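Local coordinates for protein putative sugar isomerase (Parabacteroides distasonis, PDB 3LMZ) that is a putative sugar isomerase with a xylose isomerase-like TIM-barrel fold, whose substrate is not established, at residues 117-120 and 121-125; 145-148 and 149-153. All coordinates share one frame; numbering follows the deposited sequence. Where two conformers were deposited one is given.

Interaction 1 of 2, residues 117-120 and 121-125; sequences YVDK and KVKEY
K123 meets D119 one turn back on helix 115-125, the two side chains crossing at a slant. This is the outer helix of a beta-alpha-beta unit in the xylose isomerase-like TIM barrel, joining strands 105-110 and 128-132. The K123 side chain runs back along the helix toward D119. Its CB lies 3.5 Å from K120 O, and CG is equally near D119 O. CD and CE then pass alongside D119 OD1. The chain is extended as far as CE and bends at the last torsion (chi4 61°), which turns NZ in to D119 OD1. K123 NZ and D119 OD1 form a salt bridge of 2.8 Å, on the syn side of the carboxylate but 32° out of its plane. K123 NZ has a second acidic partner in D155, whose backbone N also binds D119 OD2. The pair therefore ties the helix to the loop before strand 158-163.

A different face of the helix carries Y117 and K121. Their side chains lie side by side and point the same way. K121 bends at chi2 (-77°), and its CE comes to 3.5 Å from Y117 OH, oblique to the ring. K121 NZ goes on to a salt bridge with E124 OE1, 2.9 Å away, and to another with D92 of helix 88-101. Y117 OH is hydrogen-bonded to the same D92. The lysine is thus held between two acids, which would probably favour its charged form.

V118 and V122 form the buried side, against Y129 and I158 of the barrel strands. V118 CG1 and V122 CG1 are 4.3 Å apart. Main-chain i to i+4 bonds link Y117-K121, V118-V122 and D119-K123, with V122 N to V118 O at 2.8 Å. One water donates to D119 OD2 at 2.7 Å and accepts from K123 NZ.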
loop_
_atom_site.group_PDB
_atom_site.type_symbol
_atom_site.label_atom_id
_atom_site.label_comp_id
_atom_site.label_asym_id
_atom_site.label_seq_id
_atom_site.Cartn_x
_atom_site.Cartn_y
_atom_site.Cartn_z
ATOM N N TYR A 117 23.043 -18.429 -29.676
ATOM C CA TYR A 117 24.184 -17.799 -29.041
ATOM C C TYR A 117 23.988 -17.609 -27.535
ATOM O O TYR A 117 24.906 -17.804 -26.738
ATOM C CB TYR A 117 24.497 -16.476 -29.752
ATOM C CG TYR A 117 25.905 -15.974 -29.461
ATOM C CD1 TYR A 117 26.988 -16.562 -30.072
ATOM C CD2 TYR A 117 26.140 -14.903 -28.628
ATOM C CE1 TYR A 117 28.284 -16.149 -29.851
ATOM C CE2 TYR A 117 27.450 -14.466 -28.360
ATOM C CZ TYR A 117 28.516 -15.078 -29.027
ATOM O OH TYR A 117 29.837 -14.692 -28.782
ATOM N N VAL A 118 22.792 -17.222 -27.122
ATOM C CA VAL A 118 22.471 -17.193 -25.690
ATOM C C VAL A 118 22.700 -18.566 -25.035
ATOM O O VAL A 118 23.299 -18.664 -23.973
ATOM C CB VAL A 118 21.024 -16.735 -25.448
ATOM C CG1 VAL A 118 20.680 -16.836 -23.920
ATOM C CG2 VAL A 118 20.839 -15.291 -25.926
ATOM N N ASP A 119 22.302 -19.619 -25.733
ATOM C CA ASP A 119 22.551 -21.003 -25.306
ATOM C C ASP A 119 24.036 -21.268 -25.064
ATOM O O ASP A 119 24.461 -21.760 -24.001
ATOM C CB ASP A 119 21.929 -21.982 -26.289
ATOM C CG ASP A 119 21.995 -23.409 -25.820
ATOM O OD1 ASP A 119 23.138 -23.963 -25.801
ATOM O OD2 ASP A 119 20.935 -24.011 -25.612
ATOM N N LYS A 120 24.869 -20.905 -26.042
ATOM C CA LYS A 120 26.326 -21.007 -25.920
ATOM C C LYS A 120 26.831 -20.247 -24.687
ATOM O O LYS A 120 27.667 -20.747 -23.900
ATOM C CB LYS A 120 27.002 -20.422 -27.192
ATOM C CG LYS A 120 28.466 -20.604 -27.271
ATOM C CD LYS A 120 29.078 -19.828 -28.457
ATOM C CE LYS A 120 29.557 -20.690 -29.507
ATOM N NZ LYS A 120 30.198 -19.875 -30.594
ATOM N N LYS A 121 26.293 -19.044 -24.438
ATOM C CA LYS A 121 26.790 -18.196 -23.361
ATOM C C LYS A 121 26.324 -18.674 -21.965
ATOM O O LYS A 121 27.144 -18.667 -21.035
ATOM C CB LYS A 121 26.410 -16.724 -23.626
ATOM C CG LYS A 121 27.253 -16.097 -24.760
ATOM C CD LYS A 121 28.660 -15.749 -24.241
ATOM C CE LYS A 121 29.651 -15.376 -25.304
ATOM N NZ LYS A 121 30.935 -14.874 -24.660
ATOM N N VAL A 122 25.113 -19.221 -21.860
ATOM C CA VAL A 122 24.722 -19.747 -20.578
ATOM C C VAL A 122 25.593 -20.946 -20.238
ATOM O O VAL A 122 25.898 -21.130 -19.048
ATOM C CB VAL A 122 23.193 -20.098 -20.375
ATOM C CG1 VAL A 122 22.290 -18.873 -20.538
ATOM C CG2 VAL A 122 22.711 -21.173 -21.298
ATOM N N LYS A 123 26.057 -21.740 -21.226
ATOM C CA LYS A 123 26.978 -22.853 -20.959
ATOM C C LYS A 123 28.351 -22.365 -20.509
ATOM O O LYS A 123 28.961 -22.928 -19.618
ATOM C CB LYS A 123 27.099 -23.710 -22.218
ATOM C CG LYS A 123 25.846 -24.540 -22.481
ATOM C CD LYS A 123 25.939 -25.307 -23.810
ATOM C CE LYS A 123 24.917 -26.423 -23.934
ATOM N NZ LYS A 123 23.450 -25.986 -23.882
ATOM N N GLU A 124 28.833 -21.303 -21.146
ATOM C CA GLU A 124 30.134 -20.751 -20.860
ATOM C C GLU A 124 30.198 -20.174 -19.456
ATOM O O GLU A 124 31.200 -20.332 -18.732
ATOM C CB GLU A 124 30.476 -19.680 -21.899
ATOM C CG GLU A 124 31.780 -18.986 -21.626
ATOM C CD GLU A 124 32.121 -17.863 -22.565
ATOM O OE1 GLU A 124 31.302 -17.523 -23.446
ATOM O OE2 GLU A 124 33.229 -17.275 -22.411
ATOM N N TYR A 125 29.152 -19.488 -19.015
ATOM C CA TYR A 125 29.154 -18.715 -17.776
ATOM C C TYR A 125 28.406 -19.389 -16.613
ATOM O O TYR A 125 28.578 -18.998 -15.454
ATOM C CB TYR A 125 28.553 -17.326 -17.984
ATOM C CG TYR A 125 29.448 -16.362 -18.653
ATOM C CD1 TYR A 125 29.594 -16.395 -20.031
ATOM C CD2 TYR A 125 30.176 -15.427 -17.938
ATOM C CE1 TYR A 125 30.449 -15.528 -20.676
ATOM C CE2 TYR A 125 31.019 -14.529 -18.557
ATOM C CZ TYR A 125 31.173 -14.584 -19.936
ATOM O OH TYR A 125 32.037 -13.714 -20.560
HETATM O O HOH W 1 21.367 -26.683 -25.976
#

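Interaction 2 of 2, residues 145-148 and 149-153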
loop_
_atom_site.group_PDB
_atom_site.type_symbol
_atom_site.label_atom_id
_atom_site.label_comp_id
_atom_site.label_asym_id
_atom_site.label_seq_id
_atom_site.Cartn_x
_atom_site.Cartn_y
_atom_site.Cartn_z
ATOM N N THR A 145 3.768 -18.315 -23.530
ATOM C CA THR A 145 3.790 -19.454 -24.453
ATOM C C THR A 145 4.815 -19.266 -25.530
ATOM O O THR A 145 5.525 -20.205 -25.900
ATOM C CB THR A 145 2.422 -19.661 -25.097
ATOM O OG1 THR A 145 1.474 -19.908 -24.055
ATOM C CG2 THR A 145 2.472 -20.818 -26.156
ATOM N N ASP A 146 4.942 -18.034 -26.027
ATOM C CA ASP A 146 5.934 -17.780 -27.074
ATOM C C ASP A 146 7.360 -17.963 -26.557
ATOM O O ASP A 146 8.196 -18.512 -27.266
ATOM C CB ASP A 146 5.807 -16.377 -27.630
ATOM C CG ASP A 146 6.699 -16.165 -28.832
ATOM O OD1 ASP A 146 6.391 -16.771 -29.894
ATOM O OD2 ASP A 146 7.715 -15.446 -28.734
ATOM N N VAL A 147 7.635 -17.589 -25.330
ATOM C CA VAL A 147 8.957 -17.792 -24.779
ATOM C C VAL A 147 9.191 -19.249 -24.565
ATOM O O VAL A 147 10.262 -19.758 -24.956
ATOM C CB VAL A 147 9.195 -17.032 -23.466
ATOM C CG1 VAL A 147 10.598 -17.358 -22.910
ATOM C CG2 VAL A 147 9.057 -15.545 -23.688
ATOM N N TRP A 148 8.179 -19.961 -24.080
ATOM C CA TRP A 148 8.257 -21.390 -23.895
ATOM C C TRP A 148 8.609 -22.106 -25.188
ATOM O O TRP A 148 9.534 -22.910 -25.224
ATOM C CB TRP A 148 6.964 -21.941 -23.323
ATOM C CG TRP A 148 6.952 -23.433 -23.059
ATOM C CD1 TRP A 148 6.379 -24.428 -23.838
ATOM C CD2 TRP A 148 7.568 -24.098 -21.954
ATOM N NE1 TRP A 148 6.580 -25.661 -23.238
ATOM C CE2 TRP A 148 7.302 -25.487 -22.086
ATOM C CE3 TRP A 148 8.264 -23.649 -20.826
ATOM C CZ2 TRP A 148 7.706 -26.420 -21.112
ATOM C CZ3 TRP A 148 8.650 -24.574 -19.870
ATOM C CH2 TRP A 148 8.390 -25.933 -20.018
ATOM N N VAL A 149 7.847 -21.822 -26.246
ATOM C CA VAL A 149 8.043 -22.536 -27.510
ATOM C C VAL A 149 9.446 -22.292 -28.074
ATOM O O VAL A 149 10.041 -23.182 -28.702
ATOM C CB VAL A 149 6.929 -22.160 -28.562
ATOM C CG1 VAL A 149 5.545 -22.297 -27.945
ATOM C CG2 VAL A 149 7.145 -20.762 -29.112
ATOM N N HIS A 150 9.991 -21.098 -27.847
ATOM C CA HIS A 150 11.354 -20.744 -28.349
ATOM C C HIS A 150 12.499 -21.233 -27.463
ATOM O O HIS A 150 13.656 -21.197 -27.885
ATOM C CB HIS A 150 11.449 -19.238 -28.574
ATOM C CG HIS A 150 10.756 -18.790 -29.815
ATOM N ND1 HIS A 150 9.432 -18.418 -29.852
ATOM C CD2 HIS A 150 11.200 -18.743 -31.092
ATOM C CE1 HIS A 150 9.099 -18.125 -31.098
ATOM N NE2 HIS A 150 10.159 -18.292 -31.863
ATOM N N THR A 151 12.199 -21.665 -26.242
ATOM C CA THR A 151 13.219 -22.091 -25.304
ATOM C C THR A 151 13.158 -23.573 -24.828
ATOM O O THR A 151 14.154 -24.062 -24.273
ATOM C CB THR A 151 13.272 -21.212 -24.066
ATOM O OG1 THR A 151 12.042 -21.300 -23.338
ATOM C CG2 THR A 151 13.571 -19.759 -24.434
ATOM N N LYS A 152 12.025 -24.262 -25.009
ATOM C CA LYS A 152 11.820 -25.548 -24.369
ATOM C C LYS A 152 12.841 -26.602 -24.844
ATOM O O LYS A 152 13.147 -27.552 -24.097
ATOM C CB LYS A 152 10.399 -26.021 -24.609
ATOM C CG LYS A 152 10.022 -26.152 -26.066
ATOM C CD LYS A 152 8.625 -26.778 -26.317
ATOM C CE LYS A 152 8.724 -28.287 -26.640
ATOM N NZ LYS A 152 9.461 -28.606 -27.943
ATOM N N ASP A 153 13.382 -26.428 -26.059
ATOM C CA ASP A 153 14.343 -27.372 -26.569
ATOM C C ASP A 153 15.804 -26.953 -26.387
ATOM O O ASP A 153 16.717 -27.679 -26.827
ATOM C CB ASP A 153 14.060 -27.665 -28.047
ATOM C CG ASP A 153 12.833 -28.514 -28.264
ATOM O OD1 ASP A 153 12.356 -29.207 -27.327
ATOM O OD2 ASP A 153 12.321 -28.476 -29.423
#
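H150 turns its imidazole back over the preceding helical turn and donates from ND1 to D146 O at 2.9 Å. The carbonyl oxygen lies in the ring plane, and the N-H points at it with an angle of 160°. H150 N reaches the same oxygen from the opposite face of the carbonyl plane, so D146 O is gripped twice. D146 OD1 lies 3.3 Å from H150 CE1, while OD2 is bound by Y112 OH. The Y112 ring also stacks on H150. Without the imidazole, as with an alanine here, D146 O would probably lose one of its two donors and Y112 its stacking partner.

The tight part is the inner face, where V147 and T151 pack on I131. T151 turns its hydroxyl back to the chain (chi1 63°), and OG1 donates to V147 O at 2.9 Å, from above the carbonyl plane.

K152 and V149 form the looser, exposed part. K152 CB sits over one face of the W148 indole in a CH-pi contact, 4.1 Å from the centroid of the five-membered ring. The W148 ring also stacks with Y181. The lysine chain then leads away, and K152 NZ forms a salt bridge of 3.0 Å with D153 OD1.

W148 O takes both T151 N and K152 N. The arrangement is that of a short amphipathic helix, 144-151, between strands 128-132 and 158-163 of a TIM barrel.

Overall arrangement
Both contacts lie on outer helices of consecutive beta-alpha-beta units that share strand 128-132. Interaction 1 comes first along the chain, and the two centres are about 17 Å apart. Each is partly buried. Each sets an inner residue pair against the barrel strands, and I158 is touched by both. Their polar chemistry differs. Interaction 1, on the longer helix 115-125, relies on charged pairs at its surface, with links to helix 88-101 and to D155. Interaction 2 is on the short helix 144-151. Side chains there bind main-chain carbonyls, and rings stack, H150 on Y112 and W148 on Y181. Its one salt bridge is between the neighbouring residues K152 and D153.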